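Local coordinates for CMP/dCMP-type deaminase domain-containing protein (Aspergillus oryzae RIB40, PDB 7DRY) that probably catalyses the zinc-dependent deamination of a pyrimidine intermediate in riboflavin biosynthesis, as a Rib2 deaminase of the cytidine deaminase fold, at residues 57-69 with 101-115. Sequence-based numbering, arbitrary orientation.
Sequences AGNTHAEQCCLSN and PCGKRLSGNLPCVQR. With ZN (zinc ion), chain B; SO4 (sulfate ion), chain C.
His61, Cys102 and Cys112 converge on one zinc ion, a worked example of how a metal can join two helix starts and a loop far apart in sequence. His61 ND1 lies 2.0 Å from the zinc, both cysteine sulfurs sit at the edge of the ring, and a water is the fourth ligand. Packing is tight over one face of the imidazole, where the Arg105 guanidinium lies flat, planes 18° apart, with Asn109 CB on its opposite face. Near its own plane Arg105 gives NH1 to Asn59 O (2.8 Å) and NH2 to Gln64 OE1, each N-H arriving above the acceptor's carbonyl plane. His61 N reaches OE1 from the opposite face of the amide, which an extended chain (chi1 178°) lays on the Arg115 guanidinium, planes 14° apart. These are the His-Ala-Glu and Pro-Cys-x(n)-Cys motifs of the cytidine deaminase fold, each leading into a helix; the bend of Glu63 at chi2 leaves OE2 against Pro101 CA and Cys112 CB. The solvent side, with exposed Asn59 and Leu106, holds a sulfate, probably from the crystallisation liquor: His61 NE2 donates to O1 (2.7 Å), Asn59 ND2 to O2, Arg105 NE and Ser107 OG to O3, and the Leu106 and Ser107 backbone N-H groups also donate.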
loop_
_atom_site.group_PDB
_atom_site.type_symbol
_atom_site.label_atom_id
_atom_site.label_comp_id
_atom_site.label_asym_id
_atom_site.label_seq_id
_atom_site.Cartn_x
_atom_site.Cartn_y
_atom_site.Cartn_z
ATOM N N ALA A 57 -10.124 10.682 -8.071
ATOM C CA ALA A 57 -10.227 12.118 -7.828
ATOM C C ALA A 57 -10.007 12.467 -6.364
ATOM O O ALA A 57 -10.394 11.719 -5.462
ATOM C CB ALA A 57 -11.613 12.609 -8.251
ATOM N N GLY A 58 -9.373 13.605 -6.135
ATOM C CA GLY A 58 -9.129 14.074 -4.784
ATOM C C GLY A 58 -7.838 13.534 -4.202
ATOM O O GLY A 58 -6.994 12.946 -4.884
ATOM N N ASN A 59 -7.694 13.733 -2.891
ATOM C CA ASN A 59 -6.449 13.425 -2.188
ATOM C C ASN A 59 -6.497 11.967 -1.751
ATOM O O ASN A 59 -6.802 11.638 -0.603
ATOM C CB ASN A 59 -6.279 14.372 -1.003
ATOM C CG ASN A 59 -4.960 14.183 -0.273
ATOM O OD1 ASN A 59 -4.086 13.428 -0.698
ATOM N ND2 ASN A 59 -4.808 14.894 0.836
ATOM N N THR A 60 -6.204 11.078 -2.694
ATOM C CA THR A 60 -6.313 9.643 -2.468
ATOM C C THR A 60 -4.935 8.988 -2.453
ATOM O O THR A 60 -4.059 9.329 -3.259
ATOM C CB THR A 60 -7.193 8.973 -3.536
ATOM O OG1 THR A 60 -6.664 9.250 -4.845
ATOM C CG2 THR A 60 -8.625 9.476 -3.440
ATOM N N HIS A 61 -4.751 8.041 -1.541
ATOM C CA HIS A 61 -3.513 7.283 -1.436
ATOM C C HIS A 61 -3.579 6.012 -2.281
ATOM O O HIS A 61 -4.638 5.597 -2.747
ATOM C CB HIS A 61 -3.243 6.932 0.022
ATOM C CG HIS A 61 -2.753 8.088 0.833
ATOM N ND1 HIS A 61 -2.199 7.933 2.085
ATOM C CD2 HIS A 61 -2.754 9.421 0.584
ATOM C CE1 HIS A 61 -1.857 9.117 2.563
ATOM N NE2 HIS A 61 -2.193 10.039 1.675
ATOM N N ALA A 62 -2.419 5.373 -2.467
ATOM C CA ALA A 62 -2.350 4.195 -3.334
ATOM C C ALA A 62 -3.187 3.043 -2.793
ATOM O O ALA A 62 -3.931 2.393 -3.547
ATOM C CB ALA A 62 -0.900 3.744 -3.475
ATOM N N GLU A 63 -3.036 2.735 -1.497
ATOM C CA GLU A 63 -3.771 1.608 -0.925
ATOM C C GLU A 63 -5.259 1.891 -0.937
ATOM O O GLU A 63 -6.074 0.985 -1.170
ATOM C CB GLU A 63 -3.300 1.358 0.513
ATOM C CG GLU A 63 -1.784 1.193 0.675
ATOM C CD GLU A 63 -1.063 2.497 1.020
ATOM O OE1 GLU A 63 -1.040 3.434 0.205
ATOM O OE2 GLU A 63 -0.506 2.590 2.124
ATOM N N GLN A 64 -5.619 3.148 -0.668
ATOM C CA GLN A 64 -7.000 3.601 -0.772
ATOM C C GLN A 64 -7.549 3.357 -2.171
ATOM O O GLN A 64 -8.628 2.777 -2.338
ATOM C CB GLN A 64 -7.033 5.094 -0.430
ATOM C CG GLN A 64 -8.379 5.787 -0.531
ATOM C CD GLN A 64 -8.285 7.251 -0.130
ATOM O OE1 GLN A 64 -7.192 7.804 0.017
ATOM N NE2 GLN A 64 -9.435 7.881 0.061
ATOM N N CYS A 65 -6.810 3.783 -3.196
ATOM C CA CYS A 65 -7.278 3.596 -4.566
ATOM C C CYS A 65 -7.343 2.118 -4.930
ATOM O O CYS A 65 -8.255 1.687 -5.643
ATOM C CB CYS A 65 -6.339 4.331 -5.513
ATOM S SG CYS A 65 -6.628 6.132 -5.443
ATOM N N CYS A 66 -6.372 1.329 -4.473
ATOM C CA CYS A 66 -6.380 -0.104 -4.753
ATOM C C CYS A 66 -7.666 -0.751 -4.244
ATOM O O CYS A 66 -8.327 -1.522 -4.959
ATOM C CB CYS A 66 -5.152 -0.721 -4.084
ATOM S SG CYS A 66 -4.938 -2.496 -4.348
ATOM N N LEU A 67 -8.042 -0.432 -3.005
ATOM C CA LEU A 67 -9.259 -0.997 -2.428
ATOM C C LEU A 67 -10.504 -0.407 -3.071
ATOM O O LEU A 67 -11.483 -1.126 -3.317
ATOM C CB LEU A 67 -9.268 -0.751 -0.918
ATOM C CG LEU A 67 -8.202 -1.532 -0.143
ATOM C CD1 LEU A 67 -8.093 -1.050 1.299
ATOM C CD2 LEU A 67 -8.476 -3.020 -0.177
ATOM N N SER A 68 -10.488 0.898 -3.352
ATOM C CA SER A 68 -11.665 1.531 -3.931
ATOM C C SER A 68 -11.911 1.055 -5.357
ATOM O O SER A 68 -13.068 0.942 -5.780
ATOM C CB SER A 68 -11.478 3.042 -3.906
ATOM O OG SER A 68 -11.582 3.531 -2.582
ATOM N N ASN A 69 -10.847 0.780 -6.119
ATOM C CA ASN A 69 -11.025 0.223 -7.455
ATOM C C ASN A 69 -11.772 -1.101 -7.378
ATOM O O ASN A 69 -12.712 -1.350 -8.145
ATOM C CB ASN A 69 -9.661 -0.004 -8.104
ATOM C CG ASN A 69 -8.999 1.275 -8.557
ATOM O OD1 ASN A 69 -9.651 2.287 -8.785
ATOM N ND2 ASN A 69 -7.685 1.220 -8.714
ATOM N N PRO A 101 2.359 1.811 4.824
ATOM C CA PRO A 101 1.007 2.390 4.909
ATOM C C PRO A 101 0.879 3.375 6.062
ATOM O O PRO A 101 1.364 3.135 7.171
ATOM C CB PRO A 101 0.102 1.167 5.117
ATOM C CG PRO A 101 1.023 0.041 5.481
ATOM C CD PRO A 101 2.343 0.340 4.859
ATOM N N CYS A 102 0.205 4.486 5.795
ATOM C CA CYS A 102 0.114 5.542 6.789
ATOM C C CYS A 102 -0.852 5.178 7.911
ATOM O O CYS A 102 -1.861 4.486 7.711
ATOM C CB CYS A 102 -0.291 6.876 6.153
ATOM S SG CYS A 102 -1.953 6.936 5.366
ATOM N N GLY A 103 -0.527 5.661 9.105
ATOM C CA GLY A 103 -1.401 5.493 10.248
ATOM C C GLY A 103 -1.994 6.802 10.719
ATOM O O GLY A 103 -2.818 6.832 11.639
ATOM N N LYS A 104 -1.567 7.893 10.085
ATOM C CA LYS A 104 -2.028 9.240 10.370
ATOM C C LYS A 104 -1.926 10.021 9.069
ATOM O O LYS A 104 -1.003 9.797 8.281
ATOM C CB LYS A 104 -1.150 9.896 11.444
ATOM C CG LYS A 104 -1.620 11.269 11.884
ATOM C CD LYS A 104 -1.218 11.559 13.324
ATOM C CE LYS A 104 -1.265 13.049 13.621
ATOM N NZ LYS A 104 0.081 13.676 13.506
ATOM N N ARG A 105 -2.881 10.917 8.835
ATOM C CA ARG A 105 -2.875 11.749 7.641
ATOM C C ARG A 105 -3.067 13.205 8.032
ATOM O O ARG A 105 -3.699 13.510 9.045
ATOM C CB ARG A 105 -3.959 11.315 6.639
ATOM C CG ARG A 105 -3.642 9.996 5.966
ATOM C CD ARG A 105 -4.667 9.621 4.895
ATOM N NE ARG A 105 -4.727 10.621 3.834
ATOM C CZ ARG A 105 -5.370 10.457 2.684
ATOM N NH1 ARG A 105 -5.369 11.438 1.787
ATOM N NH2 ARG A 105 -6.017 9.325 2.431
ATOM N N LEU A 106 -2.504 14.103 7.218
ATOM C CA LEU A 106 -2.660 15.531 7.476
ATOM C C LEU A 106 -4.084 15.985 7.200
ATOM O O LEU A 106 -4.628 16.827 7.924
ATOM C CB LEU A 106 -1.669 16.330 6.633
ATOM C CG LEU A 106 -0.263 16.346 7.224
ATOM C CD1 LEU A 106 0.718 17.032 6.293
ATOM C CD2 LEU A 106 -0.308 17.034 8.566
ATOM N N SER A 107 -4.694 15.452 6.150
ATOM C CA SER A 107 -6.103 15.678 5.892
ATOM C C SER A 107 -6.942 14.892 6.896
ATOM O O SER A 107 -6.428 14.135 7.727
ATOM C CB SER A 107 -6.429 15.287 4.454
ATOM O OG SER A 107 -6.330 13.882 4.284
ATOM N N GLY A 108 -8.254 15.077 6.826
ATOM C CA GLY A 108 -9.136 14.327 7.688
ATOM C C GLY A 108 -9.474 12.942 7.196
ATOM O O GLY A 108 -10.330 12.273 7.780
ATOM N N ASN A 109 -8.817 12.485 6.136
ATOM C CA ASN A 109 -9.166 11.205 5.540
ATOM C C ASN A 109 -8.633 10.051 6.379
ATOM O O ASN A 109 -7.574 10.142 7.007
ATOM C CB ASN A 109 -8.618 11.115 4.117
ATOM C CG ASN A 109 -9.252 12.130 3.192
ATOM O OD1 ASN A 109 -10.423 12.008 2.829
ATOM N ND2 ASN A 109 -8.485 13.142 2.805
ATOM N N LEU A 110 -9.390 8.959 6.388
ATOM C CA LEU A 110 -9.006 7.787 7.163
ATOM C C LEU A 110 -7.651 7.284 6.675
ATOM O O LEU A 110 -7.453 7.142 5.461
ATOM C CB LEU A 110 -10.043 6.685 6.976
ATOM C CG LEU A 110 -9.848 5.466 7.881
ATOM C CD1 LEU A 110 -10.062 5.844 9.344
ATOM C CD2 LEU A 110 -10.777 4.326 7.480
ATOM N N PRO A 111 -6.697 7.024 7.566
ATOM C CA PRO A 111 -5.388 6.549 7.108
ATOM C C PRO A 111 -5.468 5.142 6.523
ATOM O O PRO A 111 -6.446 4.408 6.673
ATOM C CB PRO A 111 -4.512 6.607 8.360
ATOM C CG PRO A 111 -5.206 7.601 9.252
ATOM C CD PRO A 111 -6.672 7.375 8.997
ATOM N N CYS A 112 -4.391 4.766 5.844
ATOM C CA CYS A 112 -4.419 3.561 5.028
ATOM C C CYS A 112 -4.397 2.308 5.895
ATOM O O CYS A 112 -5.030 1.306 5.555
ATOM C CB CYS A 112 -3.208 3.586 4.102
ATOM S SG CYS A 112 -3.455 4.671 2.685
ATOM N N VAL A 113 -3.688 2.346 7.027
ATOM C CA VAL A 113 -3.654 1.176 7.903
ATOM C C VAL A 113 -5.052 0.839 8.399
ATOM O O VAL A 113 -5.433 -0.337 8.485
ATOM C CB VAL A 113 -2.648 1.378 9.052
ATOM C CG1 VAL A 113 -2.848 0.326 10.133
ATOM C CG2 VAL A 113 -1.230 1.313 8.523
ATOM N N GLN A 114 -5.852 1.863 8.704
ATOM C CA GLN A 114 -7.218 1.619 9.152
ATOM C C GLN A 114 -8.076 1.041 8.032
ATOM O O GLN A 114 -8.921 0.173 8.283
ATOM C CB GLN A 114 -7.811 2.911 9.710
ATOM C CG GLN A 114 -7.233 3.340 11.077
ATOM C CD GLN A 114 -5.967 4.191 10.972
ATOM O OE1 GLN A 114 -5.186 4.059 10.033
ATOM N NE2 GLN A 114 -5.761 5.071 11.951
ATOM N N ARG A 115 -7.876 1.507 6.790
ATOM C CA ARG A 115 -8.559 0.901 5.645
ATOM C C ARG A 115 -8.174 -0.566 5.492
ATOM O O ARG A 115 -9.012 -1.404 5.140
ATOM C CB ARG A 115 -8.232 1.650 4.348
ATOM C CG ARG A 115 -8.697 3.083 4.307
ATOM C CD ARG A 115 -8.340 3.719 2.952
ATOM N NE ARG A 115 -8.410 5.161 3.086
ATOM C CZ ARG A 115 -9.527 5.873 2.982
ATOM N NH1 ARG A 115 -9.491 7.182 3.175
ATOM N NH2 ARG A 115 -10.668 5.283 2.659
HETATM ZN ZN ZN B . -1.892 6.279 3.248
HETATM S S SO4 C . -2.400 13.648 3.485
HETATM O O1 SO4 C . -1.989 12.612 2.525
HETATM O O2 SO4 C . -2.384 14.930 2.788
HETATM O O3 SO4 C . -3.746 13.372 3.951
HETATM O O4 SO4 C . -1.434 13.590 4.569
HETATM O O HOH W 1 0.566 6.016 2.712
#